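Local atomic coordinates of fusion DH (PDB entry 6K97), a protein that probably catalyses dehydration of polyketide intermediates in cremimycin biosynthesis, and is crystallised here as an engineered fusion joining the parts of a split, double hot dog dehydratase domain. Residues F78-L83 / E246-H251; H59-D64 / E215-L220; V234-P239 / P252-A257. All coordinates share one frame; numbering follows the deposited sequence.

Interaction 1: F78-L83 / E246-H251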
loop_
_atom_site.group_PDB
_atom_site.type_symbol
_atom_site.label_atom_id
_atom_site.label_comp_id
_atom_site.label_asym_id
_atom_site.label_seq_id
_atom_site.Cartn_x
_atom_site.Cartn_y
_atom_site.Cartn_z
ATOM N N PHE A 78 -4.826 -6.283 -17.759
ATOM C CA PHE A 78 -5.491 -6.320 -16.433
ATOM C C PHE A 78 -5.544 -7.764 -15.893
ATOM O O PHE A 78 -5.356 -8.027 -14.711
ATOM C CB PHE A 78 -6.893 -5.760 -16.538
ATOM C CG PHE A 78 -6.946 -4.271 -16.774
ATOM C CD1 PHE A 78 -6.403 -3.401 -15.852
ATOM C CD2 PHE A 78 -7.531 -3.750 -17.909
ATOM C CE1 PHE A 78 -6.419 -2.034 -16.080
ATOM C CE2 PHE A 78 -7.591 -2.371 -18.125
ATOM C CZ PHE A 78 -7.050 -1.529 -17.207
ATOM N N VAL A 79 -5.737 -8.720 -16.787
ATOM C CA VAL A 79 -5.594 -10.135 -16.429
ATOM C C VAL A 79 -4.208 -10.449 -15.865
ATOM O O VAL A 79 -4.100 -11.123 -14.809
ATOM C CB VAL A 79 -5.849 -11.014 -17.617
ATOM C CG1 VAL A 79 -5.581 -12.461 -17.291
ATOM C CG2 VAL A 79 -7.309 -10.892 -18.027
ATOM N N GLU A 80 -3.158 -9.944 -16.530
ATOM C CA GLU A 80 -1.829 -10.204 -16.056
ATOM C C GLU A 80 -1.649 -9.650 -14.605
ATOM O O GLU A 80 -1.072 -10.315 -13.739
ATOM C CB GLU A 80 -0.803 -9.614 -16.975
ATOM C CG GLU A 80 0.648 -9.656 -16.444
ATOM C CD GLU A 80 1.216 -11.066 -16.277
ATOM O OE1 GLU A 80 0.594 -12.072 -16.801
ATOM O OE2 GLU A 80 2.316 -11.174 -15.680
ATOM N N LEU A 81 -2.165 -8.438 -14.372
ATOM C CA LEU A 81 -2.009 -7.833 -13.076
ATOM C C LEU A 81 -2.662 -8.717 -12.018
ATOM O O LEU A 81 -2.061 -8.961 -10.999
ATOM C CB LEU A 81 -2.638 -6.456 -13.060
ATOM C CG LEU A 81 -1.847 -5.435 -13.872
ATOM C CD1 LEU A 81 -2.631 -4.177 -14.073
ATOM C CD2 LEU A 81 -0.487 -5.142 -13.270
ATOM N N ALA A 82 -3.867 -9.232 -12.298
ATOM C CA ALA A 82 -4.555 -10.109 -11.385
ATOM C C ALA A 82 -3.802 -11.449 -11.176
ATOM O O ALA A 82 -3.755 -11.953 -10.075
ATOM C CB ALA A 82 -5.957 -10.382 -11.881
ATOM N N LEU A 83 -3.208 -11.982 -12.233
ATOM C CA LEU A 83 -2.384 -13.176 -12.110
ATOM C C LEU A 83 -1.241 -12.922 -11.125
ATOM O O LEU A 83 -1.007 -13.764 -10.255
ATOM C CB LEU A 83 -1.845 -13.644 -13.465
ATOM C CG LEU A 83 -2.967 -14.208 -14.376
ATOM C CD1 LEU A 83 -2.474 -14.399 -15.801
ATOM C CD2 LEU A 83 -3.546 -15.508 -13.832
ATOM N N GLU A 246 9.050 -14.346 -20.916
ATOM C CA GLU A 246 9.578 -15.028 -19.731
ATOM C C GLU A 246 9.457 -14.193 -18.435
ATOM O O GLU A 246 9.504 -14.737 -17.297
ATOM C CB GLU A 246 11.043 -15.465 -19.989
ATOM C CG GLU A 246 11.202 -16.526 -21.087
ATOM C CD GLU A 246 11.124 -15.986 -22.518
ATOM O OE1 GLU A 246 10.865 -14.771 -22.714
ATOM O OE2 GLU A 246 11.207 -16.758 -23.474
ATOM N N ALA A 247 9.309 -12.885 -18.560
ATOM C CA ALA A 247 9.186 -12.033 -17.388
ATOM C C ALA A 247 7.748 -11.884 -16.873
ATOM O O ALA A 247 7.535 -11.271 -15.829
ATOM C CB ALA A 247 9.755 -10.651 -17.695
ATOM N N PHE A 248 6.767 -12.417 -17.606
ATOM C CA PHE A 248 5.388 -12.292 -17.197
ATOM C C PHE A 248 4.749 -13.610 -16.832
ATOM O O PHE A 248 5.166 -14.711 -17.296
ATOM C CB PHE A 248 4.559 -11.797 -18.374
ATOM C CG PHE A 248 4.801 -10.374 -18.797
ATOM C CD1 PHE A 248 4.053 -9.373 -18.279
ATOM C CD2 PHE A 248 5.645 -10.094 -19.829
ATOM C CE1 PHE A 248 4.189 -8.077 -18.712
ATOM C CE2 PHE A 248 5.815 -8.782 -20.291
ATOM C CZ PHE A 248 5.073 -7.772 -19.723
ATOM N N HIS A 249 3.638 -13.526 -16.106
ATOM C CA HIS A 249 2.826 -14.741 -15.915
ATOM C C HIS A 249 2.367 -15.214 -17.275
ATOM O O HIS A 249 2.727 -16.310 -17.659
ATOM C CB HIS A 249 1.728 -14.540 -14.907
ATOM C CG HIS A 249 2.293 -14.204 -13.566
ATOM N ND1 HIS A 249 2.910 -15.147 -12.776
ATOM C CD2 HIS A 249 2.465 -13.019 -12.939
ATOM C CE1 HIS A 249 3.325 -14.577 -11.668
ATOM N NE2 HIS A 249 3.107 -13.282 -11.764
ATOM N N VAL A 250 1.647 -14.352 -17.990
ATOM C CA VAL A 250 1.384 -14.526 -19.415
ATOM C C VAL A 250 1.382 -13.155 -20.145
ATOM O O VAL A 250 0.572 -12.328 -19.895
ATOM C CB VAL A 250 0.025 -15.191 -19.669
ATOM C CG1 VAL A 250 -0.087 -15.524 -21.136
ATOM C CG2 VAL A 250 -0.148 -16.449 -18.851
ATOM N N HIS A 251 2.311 -12.982 -21.060
ATOM C CA HIS A 251 2.564 -11.764 -21.745
ATOM C C HIS A 251 1.210 -11.355 -22.307
ATOM O O HIS A 251 0.595 -12.105 -23.033
ATOM C CB HIS A 251 3.632 -11.979 -22.859
ATOM C CG HIS A 251 4.229 -10.699 -23.407
ATOM N ND1 HIS A 251 3.474 -9.722 -24.010
ATOM C CD2 HIS A 251 5.506 -10.248 -23.456
ATOM C CE1 HIS A 251 4.251 -8.729 -24.403
ATOM N NE2 HIS A 251 5.492 -9.023 -24.079
#

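Interaction 2: H59-D64 / E215-L220. With SO4 (sulfate ion), chain C.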
loop_
_atom_site.group_PDB
_atom_site.type_symbol
_atom_site.label_atom_id
_atom_site.label_comp_id
_atom_site.label_asym_id
_atom_site.label_seq_id
_atom_site.Cartn_x
_atom_site.Cartn_y
_atom_site.Cartn_z
ATOM N N HIS A 59 6.990 2.157 -21.513
ATOM C CA HIS A 59 6.426 0.897 -22.014
ATOM C C HIS A 59 5.935 1.069 -23.441
ATOM O O HIS A 59 4.753 0.899 -23.718
ATOM C CB HIS A 59 5.259 0.399 -21.134
ATOM C CG HIS A 59 5.678 -0.208 -19.832
ATOM N ND1 HIS A 59 5.428 0.398 -18.616
ATOM C CD2 HIS A 59 6.302 -1.377 -19.546
ATOM C CE1 HIS A 59 5.890 -0.367 -17.638
ATOM N NE2 HIS A 59 6.421 -1.452 -18.177
ATOM N N PRO A 60 6.850 1.364 -24.369
ATOM C CA PRO A 60 6.373 1.709 -25.718
ATOM C C PRO A 60 5.630 0.583 -26.442
ATOM O O PRO A 60 4.834 0.850 -27.330
ATOM C CB PRO A 60 7.662 2.095 -26.477
ATOM C CG PRO A 60 8.744 2.173 -25.450
ATOM C CD PRO A 60 8.322 1.358 -24.278
ATOM N N TRP A 61 5.859 -0.659 -26.060
ATOM C CA TRP A 61 5.057 -1.755 -26.622
ATOM C C TRP A 61 3.539 -1.558 -26.474
ATOM O O TRP A 61 2.773 -1.953 -27.376
ATOM C CB TRP A 61 5.442 -3.094 -26.028
ATOM C CG TRP A 61 5.230 -3.215 -24.585
ATOM C CD1 TRP A 61 5.990 -2.657 -23.599
ATOM C CD2 TRP A 61 4.236 -3.994 -23.928
ATOM N NE1 TRP A 61 5.529 -3.054 -22.361
ATOM C CE2 TRP A 61 4.444 -3.857 -22.532
ATOM C CE3 TRP A 61 3.195 -4.792 -24.378
ATOM C CZ2 TRP A 61 3.636 -4.444 -21.594
ATOM C CZ3 TRP A 61 2.392 -5.417 -23.432
ATOM C CH2 TRP A 61 2.609 -5.232 -22.056
ATOM N N LEU A 62 3.111 -0.922 -25.381
ATOM C CA LEU A 62 1.689 -0.690 -25.183
ATOM C C LEU A 62 1.098 0.250 -26.253
ATOM O O LEU A 62 -0.106 0.245 -26.488
ATOM C CB LEU A 62 1.397 -0.187 -23.754
ATOM C CG LEU A 62 1.708 -1.253 -22.726
ATOM C CD1 LEU A 62 1.534 -0.754 -21.296
ATOM C CD2 LEU A 62 0.840 -2.459 -22.950
ATOM N N ALA A 63 1.931 1.047 -26.897
ATOM C CA ALA A 63 1.453 1.900 -27.998
ATOM C C ALA A 63 0.909 1.052 -29.122
ATOM O O ALA A 63 0.067 1.505 -29.843
ATOM C CB ALA A 63 2.555 2.829 -28.523
ATOM N N ASP A 64 1.338 -0.198 -29.250
ATOM C CA ASP A 64 0.806 -1.043 -30.338
ATOM C C ASP A 64 -0.614 -1.596 -30.070
ATOM O O ASP A 64 -1.133 -2.373 -30.906
ATOM C CB ASP A 64 1.769 -2.195 -30.661
ATOM C CG ASP A 64 3.065 -1.723 -31.298
ATOM O OD1 ASP A 64 3.073 -0.569 -31.773
ATOM O OD2 ASP A 64 4.083 -2.499 -31.290
ATOM N N GLU A 215 2.977 -3.803 -34.098
ATOM C CA GLU A 215 3.745 -4.998 -34.301
ATOM C C GLU A 215 3.721 -5.931 -33.099
ATOM O O GLU A 215 3.589 -7.161 -33.249
ATOM C CB GLU A 215 5.159 -4.654 -34.755
ATOM C CG GLU A 215 5.798 -5.857 -35.439
ATOM C CD GLU A 215 7.197 -5.590 -35.966
ATOM O OE1 GLU A 215 7.616 -4.388 -36.030
ATOM O OE2 GLU A 215 7.853 -6.609 -36.297
ATOM N N THR A 216 3.814 -5.370 -31.908
ATOM C CA THR A 216 3.837 -6.222 -30.724
ATOM C C THR A 216 2.569 -7.031 -30.504
ATOM O O THR A 216 2.607 -8.105 -29.870
ATOM C CB THR A 216 4.037 -5.428 -29.428
ATOM O OG1 THR A 216 5.194 -4.599 -29.534
ATOM C CG2 THR A 216 4.244 -6.419 -28.276
ATOM N N PHE A 217 1.441 -6.477 -30.959
ATOM C CA PHE A 217 0.152 -7.111 -30.780
ATOM C C PHE A 217 -0.326 -7.832 -32.002
ATOM O O PHE A 217 -1.428 -8.281 -32.025
ATOM C CB PHE A 217 -0.896 -6.109 -30.298
ATOM C CG PHE A 217 -0.749 -5.771 -28.855
ATOM C CD1 PHE A 217 0.250 -4.900 -28.437
ATOM C CD2 PHE A 217 -1.552 -6.361 -27.909
ATOM C CE1 PHE A 217 0.430 -4.614 -27.110
ATOM C CE2 PHE A 217 -1.367 -6.095 -26.572
ATOM C CZ PHE A 217 -0.370 -5.206 -26.173
ATOM N N ARG A 218 0.515 -8.022 -32.998
ATOM C CA ARG A 218 0.117 -8.840 -34.151
ATOM C C ARG A 218 0.792 -10.193 -33.961
ATOM O O ARG A 218 1.634 -10.588 -34.746
ATOM C CB ARG A 218 0.546 -8.203 -35.458
ATOM C CG ARG A 218 -0.253 -6.987 -35.830
ATOM C CD ARG A 218 -0.264 -6.764 -37.332
ATOM N NE ARG A 218 1.081 -6.443 -37.790
ATOM C CZ ARG A 218 1.626 -5.222 -37.777
ATOM N NH1 ARG A 218 0.987 -4.159 -37.287
ATOM N NH2 ARG A 218 2.868 -5.055 -38.203
ATOM N N GLY A 219 0.397 -10.897 -32.912
ATOM C CA GLY A 219 1.034 -12.145 -32.510
ATOM C C GLY A 219 0.401 -13.413 -33.026
ATOM O O GLY A 219 0.969 -14.468 -32.886
ATOM N N LEU A 220 -0.748 -13.315 -33.689
ATOM C CA LEU A 220 -1.352 -14.488 -34.330
ATOM C C LEU A 220 -0.561 -14.881 -35.584
ATOM O O LEU A 220 -0.745 -14.288 -36.596
ATOM C CB LEU A 220 -2.826 -14.205 -34.660
ATOM C CG LEU A 220 -3.626 -15.318 -35.346
ATOM C CD1 LEU A 220 -3.774 -16.531 -34.459
ATOM C CD2 LEU A 220 -5.013 -14.854 -35.790
HETATM S S SO4 C . 3.487 -1.256 -37.079
HETATM O O1 SO4 C . 3.765 -1.381 -35.613
HETATM O O2 SO4 C . 2.042 -1.453 -37.347
HETATM O O3 SO4 C . 3.837 0.122 -37.523
HETATM O O4 SO4 C . 4.271 -2.247 -37.887
#

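Interaction 3: V234-P239 / P252-A257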
loop_
_atom_site.group_PDB
_atom_site.type_symbol
_atom_site.label_atom_id
_atom_site.label_comp_id
_atom_site.label_asym_id
_atom_site.label_seq_id
_atom_site.Cartn_x
_atom_site.Cartn_y
_atom_site.Cartn_z
ATOM N N VAL A 234 0.221 -18.630 -31.589
ATOM C CA VAL A 234 0.519 -17.253 -31.244
ATOM C C VAL A 234 1.922 -17.168 -30.659
ATOM O O VAL A 234 2.445 -18.123 -30.099
ATOM C CB VAL A 234 -0.529 -16.643 -30.275
ATOM C CG1 VAL A 234 -1.914 -16.803 -30.846
ATOM C CG2 VAL A 234 -0.511 -17.315 -28.917
ATOM N N GLU A 235 2.522 -16.009 -30.832
ATOM C CA GLU A 235 3.866 -15.710 -30.374
ATOM C C GLU A 235 3.882 -14.209 -30.046
ATOM O O GLU A 235 2.931 -13.530 -30.347
ATOM C CB GLU A 235 4.905 -16.077 -31.412
ATOM C CG GLU A 235 6.177 -16.610 -30.748
ATOM C CD GLU A 235 7.157 -17.248 -31.725
ATOM O OE1 GLU A 235 6.941 -17.112 -32.970
ATOM O OE2 GLU A 235 8.138 -17.852 -31.229
ATOM N N VAL A 236 4.893 -13.716 -29.339
ATOM C CA VAL A 236 4.946 -12.284 -29.042
ATOM C C VAL A 236 5.530 -11.572 -30.266
ATOM O O VAL A 236 6.670 -11.866 -30.683
ATOM C CB VAL A 236 5.822 -11.982 -27.801
ATOM C CG1 VAL A 236 5.802 -10.494 -27.484
ATOM C CG2 VAL A 236 5.322 -12.764 -26.609
ATOM N N GLY A 237 4.756 -10.652 -30.838
ATOM C CA GLY A 237 5.195 -9.881 -32.001
ATOM C C GLY A 237 6.309 -8.907 -31.646
ATOM O O GLY A 237 6.371 -8.416 -30.520
ATOM N N ALA A 238 7.230 -8.673 -32.579
ATOM C CA ALA A 238 8.347 -7.724 -32.378
ATOM C C ALA A 238 9.051 -7.900 -31.027
ATOM O O ALA A 238 9.020 -6.991 -30.178
ATOM C CB ALA A 238 7.849 -6.296 -32.541
ATOM N N PRO A 239 9.690 -9.074 -30.818
ATOM C CA PRO A 239 10.251 -9.449 -29.496
ATOM C C PRO A 239 11.144 -8.366 -28.859
ATOM O O PRO A 239 10.926 -7.949 -27.703
ATOM C CB PRO A 239 11.069 -10.714 -29.801
ATOM C CG PRO A 239 10.520 -11.260 -31.090
ATOM C CD PRO A 239 9.918 -10.117 -31.848
ATOM N N PRO A 252 0.754 -10.150 -21.963
ATOM C CA PRO A 252 -0.526 -9.684 -22.427
ATOM C C PRO A 252 -0.721 -9.707 -23.953
ATOM O O PRO A 252 -1.812 -9.993 -24.395
ATOM C CB PRO A 252 -0.559 -8.265 -21.917
ATOM C CG PRO A 252 0.232 -8.311 -20.646
ATOM C CD PRO A 252 1.324 -9.282 -20.930
ATOM N N ALA A 253 0.329 -9.452 -24.737
ATOM C CA ALA A 253 0.264 -9.580 -26.222
ATOM C C ALA A 253 0.018 -11.030 -26.697
ATOM O O ALA A 253 -0.691 -11.272 -27.683
ATOM C CB ALA A 253 1.539 -9.043 -26.862
ATOM N N LEU A 254 0.566 -11.988 -25.970
ATOM C CA LEU A 254 0.427 -13.404 -26.342
ATOM C C LEU A 254 -0.990 -13.820 -26.100
ATOM O O LEU A 254 -1.705 -14.358 -27.008
ATOM C CB LEU A 254 1.368 -14.202 -25.523
ATOM C CG LEU A 254 1.658 -15.646 -25.752
ATOM C CD1 LEU A 254 2.236 -15.857 -27.132
ATOM C CD2 LEU A 254 2.676 -16.064 -24.676
ATOM N N LEU A 255 -1.482 -13.483 -24.924
ATOM C CA LEU A 255 -2.873 -13.837 -24.605
ATOM C C LEU A 255 -3.856 -13.079 -25.478
ATOM O O LEU A 255 -4.823 -13.659 -25.939
ATOM C CB LEU A 255 -3.156 -13.567 -23.154
ATOM C CG LEU A 255 -4.511 -14.127 -22.699
ATOM C CD1 LEU A 255 -4.575 -15.632 -22.745
ATOM C CD2 LEU A 255 -4.707 -13.701 -21.257
ATOM N N ASP A 256 -3.601 -11.790 -25.739
ATOM C CA ASP A 256 -4.502 -11.030 -26.628
ATOM C C ASP A 256 -4.499 -11.607 -28.057
ATOM O O ASP A 256 -5.532 -11.612 -28.712
ATOM C CB ASP A 256 -4.095 -9.562 -26.671
ATOM C CG ASP A 256 -5.173 -8.653 -27.217
ATOM O OD1 ASP A 256 -6.291 -8.657 -26.699
ATOM O OD2 ASP A 256 -4.877 -7.863 -28.131
ATOM N N ALA A 257 -3.340 -12.044 -28.552
ATOM C CA ALA A 257 -3.274 -12.571 -29.924
ATOM C C ALA A 257 -4.096 -13.842 -30.065
ATOM O O ALA A 257 -4.713 -14.093 -31.104
ATOM C CB ALA A 257 -1.861 -12.833 -30.326
#

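Interaction 1: F78-L83 / E246-H251
Glu80 takes two consecutive backbone N-H groups, those of His249 and Val250, one on each carboxylate oxygen. This bidentate grip joins the two parts of an engineered fusion with a double hot dog fold: helix 75-88 belongs to the N-terminal part, whereas 246-251 belongs to the C-terminal part and leads into helix 252-266. The bond from Val250 N to Glu80 OE1, 2.8 Å, is almost straight at 177°. That from His249 N to Glu80 OE2 is 2.7 Å long and uses the syn lone pair. With CG anti to the backbone N (chi1 171°), the chain, bent at the next bond, brings the carboxylate up to the 246-251 backbone. OE2 has a further hydrogen-bond partner in His34 NE2, so the buried carboxylate is bound from several directions, which would probably stabilise its charge. An alanine at Glu80 would probably leave the His249 and Val250 N-H groups without their acceptor and the loop less firmly fixed ahead of its helix.

The aromatic neighbours frame the carboxylate. Phe248 presents its edge, with OE2 of Glu80 lying in the ring plane 3.6 Å from Phe248 CD1. The imidazole of His249 lies beside the same oxygen, its plane turned 32° from that of the carboxylate, while its own nitrogens bond to His84 and Ser287. One turn along the helix, Leu83 adds apolar contact: its CB rests 4.0 Å from CB of His249, and Leu83 CD1 meets Val250 CG2 at 4.3 Å.

Interaction 2: H59-D64 / E215-L220
Asp64 receives two donors from one residue, Thr216, on a single oxygen, and they reach it from opposite faces of the carboxylate plane. Thr216 N lies 2.9 Å from Asp64 OD2 along a nearly straight bond (169°), and Thr216 OG1 donates to the same OD2 from 3.0 Å. Both meet the oxygen on its anti side and tilted from the plane. Thr216 OG1 stands beside its own backbone N (chi1 -53°), which brings both donors of the residue to bear on one acceptor and limits how far the threonine can turn.

Next to this polar junction lies an aromatic pair. Trp61 holds CG in the crowded position between its backbone N and carbonyl carbon (chi1 62°), and its six-membered ring reaches Phe217, the two side chains crossing obliquely with Trp61 CE3 3.9 Å from Phe217 CE1. The edge of Phe217 is also turned to the backbone, its CE1 lying 3.6 Å from Trp61 O. Asp64 CB packs against Phe217 CD1 at 3.8 Å.

A sulfate ion, probably from the crystallisation liquor, occupies the 215-220 side. Glu215 N bonds to its O1, while Arg218 offers two guanidinium nitrogens: NH1 to sulfate O2, at 2.9 Å, and NH2 to O4. Arg218 NH1 also bonds to Tyr213 O.

Segment 59-64 comes from the N-terminal part of the engineered fusion and 215-220 from the C-terminal part. Thr216 and Phe217 rest on Ala253 of helix 252-266, Arg218 leans on Tyr203 of helix 199-208, and a backbone bond ties Asp64 to Gly214, just after strand 211-213.

Interaction 3: V234-P239 / P252-A257
In the C-terminal hot dog of the fused dehydratase, residues 234-236, which include the last part of strand 229-235, lie against the first turns of helix 252-266, part of the sheet-around-helix packing characteristic of the fold. Val234, Val236, Leu254 and Ala257 carry the contact, and no hydrogen bond crosses it. Leu254 has CG anti to its backbone N (chi1 -171°), a torsion that swings the branched end across to the strand. There CD1 touches two neighbours, 3.6 Å from CG2 of Val234 and equally close to CA of Glu235. Both branches of Val234 are used: while CG2 meets Leu254, CG1 lies over the next turn of the helix, 3.8 Å from the carbonyl carbon of Ala257. The methyl of Ala257 meets the same side chain, its CB 4.0 Å from Val234 CB.

Leu292 of strand 291-298 touches both Val234 and Leu254, and it joins Val234 by a backbone hydrogen bond. The same patch therefore extends to the adjoining strand. Val236 continues the contact along the chain, its CG2 4.3 Å from CB of Leu254.

Overall arrangement
Interactions 1 and 2 bridge the two fused parts, whereas interaction 3 lies wholly within the C-terminal one; helix 252-266 relates them all. Interactions 2 and 3 are closest, centres about 8 Å apart, and share a probable hydrogen bond between Gly219 O and Glu235 N of 3.0 Å. Interaction 1, with its centre about 12 Å from that of interaction 3, meets it where Glu80 CB touches Pro252 CG at 4.0 Å. It meets interaction 2 through the rings of His251 and Trp61. Phe217 touches both His65 and Asp256, which fit the HxxxGxxxxP and DxxxQ/H sequence motifs of polyketide synthase dehydratases, so interactions 2 and 3 probably border the active-site region.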